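Local structure of staphylococcal superantigen-like 1 (Staphylococcus aureus, 4O1N) at residues A[39-44]-A[83-88]. The protein probably cleaves host proteins, including collagens and the cytokines IL8, IL17A and IFN-gamma, as a secreted protease of the staphylococcal/streptococcal toxin family. Residues are numbered along the deposited sequence; the frame is centred on the assembly and turned at random.
Sequences KNVTGF and IDVFIL
Val41 and Ile83 pair across a corner of the OB-fold barrel in the N-terminal domain, where the chain bends at Lys39 and Asn40 between strand 36-38 and strand 41-48. Strand 83-87 meets both arms of this bend: Val85 is hydrogen-bonded through its backbone to Arg38 of the first, while Ile83 meets the second. The axes of 41-44 and 83-87 run at 82° to each other, so steeply that the pairing between them is brief.

The backbone supplies one antiparallel hydrogen-bonded pair. Val41 N donates to Ile83 O at 3.0 Å, and the return bond from Ile83 N to Val41 O is weak at 3.4 Å. Beyond it the strands part, and Gly43 pairs with Asn80 instead.

Val41 and Ile83 share one face of the sheet. Both are beta-branched, which suits extended backbone; their side chains cross at about a right angle, with Val41 CG2 3.8 Å from Ile83 CG1. The same CG2 lies near Val85 CG2. A chi1 of 57° turns Ile83 CG1 toward strand 41-44, and the extended chi2 carries CD1 on to Gly43, which has no side chain to obstruct it.

Polar contacts hold the corner itself. The carboxylate of buried Asp84 can accept several partners: OD1 is hydrogen-bonded to Ser107 OG, and OD2 forms a salt bridge with Lys139. Lys39 passes its aliphatic CB, CG and CD obliquely across it. Asn40 adopts the left-handed conformation that asparagine tolerates well, and its N donates to Asp84 OD1 at 3.0 Å, almost straight at 171° but from above the carboxylate plane.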
# COMPACT_ATOMS: atom_id res chain seq x y z
N LYS A 39 -0.48 -13.55 1.53
CA LYS A 39 -0.15 -13.55 2.97
C LYS A 39 0.53 -14.83 3.44
O LYS A 39 0.31 -15.90 2.84
CB LYS A 39 -1.40 -13.34 3.78
CG LYS A 39 -2.18 -12.15 3.26
CD LYS A 39 -3.22 -11.61 4.23
CE LYS A 39 -3.97 -10.43 3.60
NZ LYS A 39 -5.05 -9.91 4.49
N ASN A 40 1.34 -14.71 4.50
CA ASN A 40 2.11 -15.84 5.04
C ASN A 40 2.98 -16.57 4.05
O ASN A 40 3.00 -17.78 4.01
CB ASN A 40 1.21 -16.84 5.71
CG ASN A 40 0.37 -16.19 6.80
OD1 ASN A 40 0.75 -16.19 7.97
ND2 ASN A 40 -0.76 -15.63 6.41
N VAL A 41 3.71 -15.79 3.27
CA VAL A 41 4.67 -16.28 2.33
C VAL A 41 6.06 -16.26 2.95
O VAL A 41 6.26 -15.76 4.04
CB VAL A 41 4.66 -15.44 1.05
CG1 VAL A 41 3.27 -15.34 0.56
CG2 VAL A 41 5.20 -14.02 1.22
N THR A 42 7.01 -16.81 2.21
CA THR A 42 8.39 -16.84 2.58
C THR A 42 9.15 -16.20 1.44
O THR A 42 8.84 -16.44 0.31
CB THR A 42 8.84 -18.27 2.91
OG1 THR A 42 8.18 -18.66 4.13
CG2 THR A 42 10.39 -18.37 3.15
N GLY A 43 10.09 -15.32 1.75
CA GLY A 43 10.94 -14.71 0.75
C GLY A 43 12.39 -14.68 1.21
O GLY A 43 12.67 -14.89 2.39
N PHE A 44 13.30 -14.42 0.27
CA PHE A 44 14.74 -14.37 0.54
C PHE A 44 15.24 -12.94 0.39
O PHE A 44 15.06 -12.33 -0.65
CB PHE A 44 15.54 -15.28 -0.43
CG PHE A 44 16.98 -15.44 -0.03
CD1 PHE A 44 17.34 -16.32 0.97
CD2 PHE A 44 17.97 -14.68 -0.64
CE1 PHE A 44 18.65 -16.44 1.37
CE2 PHE A 44 19.28 -14.81 -0.25
CZ PHE A 44 19.62 -15.69 0.75
N ILE A 83 5.76 -13.31 6.40
CA ILE A 83 5.65 -11.98 5.79
C ILE A 83 4.45 -11.99 4.83
O ILE A 83 4.06 -13.03 4.33
CB ILE A 83 6.97 -11.59 5.06
CG1 ILE A 83 7.35 -12.62 4.00
CG2 ILE A 83 8.12 -11.48 6.06
CD1 ILE A 83 8.29 -12.08 2.94
N ASP A 84 3.84 -10.84 4.64
CA ASP A 84 2.77 -10.65 3.67
C ASP A 84 3.34 -9.69 2.65
O ASP A 84 4.17 -8.84 2.96
CB ASP A 84 1.52 -9.99 4.29
CG ASP A 84 0.89 -10.81 5.42
OD1 ASP A 84 1.30 -11.98 5.68
OD2 ASP A 84 -0.05 -10.28 6.06
N VAL A 85 2.80 -9.75 1.48
CA VAL A 85 3.39 -9.10 0.36
C VAL A 85 2.28 -8.39 -0.47
O VAL A 85 1.17 -8.93 -0.66
CB VAL A 85 4.15 -10.22 -0.38
CG1 VAL A 85 3.78 -10.30 -1.84
CG2 VAL A 85 5.64 -10.05 -0.19
N PHE A 86 2.56 -7.17 -0.90
CA PHE A 86 1.65 -6.39 -1.75
C PHE A 86 2.47 -5.82 -2.90
O PHE A 86 3.28 -4.90 -2.73
CB PHE A 86 1.02 -5.27 -0.92
CG PHE A 86 -0.13 -4.56 -1.60
CD1 PHE A 86 -1.45 -4.91 -1.30
CD2 PHE A 86 0.10 -3.53 -2.49
CE1 PHE A 86 -2.51 -4.27 -1.90
CE2 PHE A 86 -0.94 -2.88 -3.10
CZ PHE A 86 -2.25 -3.25 -2.81
N ILE A 87 2.27 -6.40 -4.08
CA ILE A 87 3.21 -6.30 -5.19
C ILE A 87 2.55 -5.63 -6.38
O ILE A 87 1.47 -6.02 -6.82
CB ILE A 87 3.67 -7.71 -5.63
CG1 ILE A 87 4.69 -8.27 -4.65
CG2 ILE A 87 4.33 -7.70 -7.01
CD1 ILE A 87 4.89 -9.77 -4.80
N LEU A 88 3.23 -4.64 -6.92
CA LEU A 88 2.74 -3.88 -8.04
C LEU A 88 3.91 -3.69 -8.98
O LEU A 88 5.01 -3.37 -8.53
CB LEU A 88 2.17 -2.55 -7.52
CG LEU A 88 1.81 -1.52 -8.58
CD1 LEU A 88 0.75 -0.55 -8.04
CD2 LEU A 88 3.00 -0.73 -9.08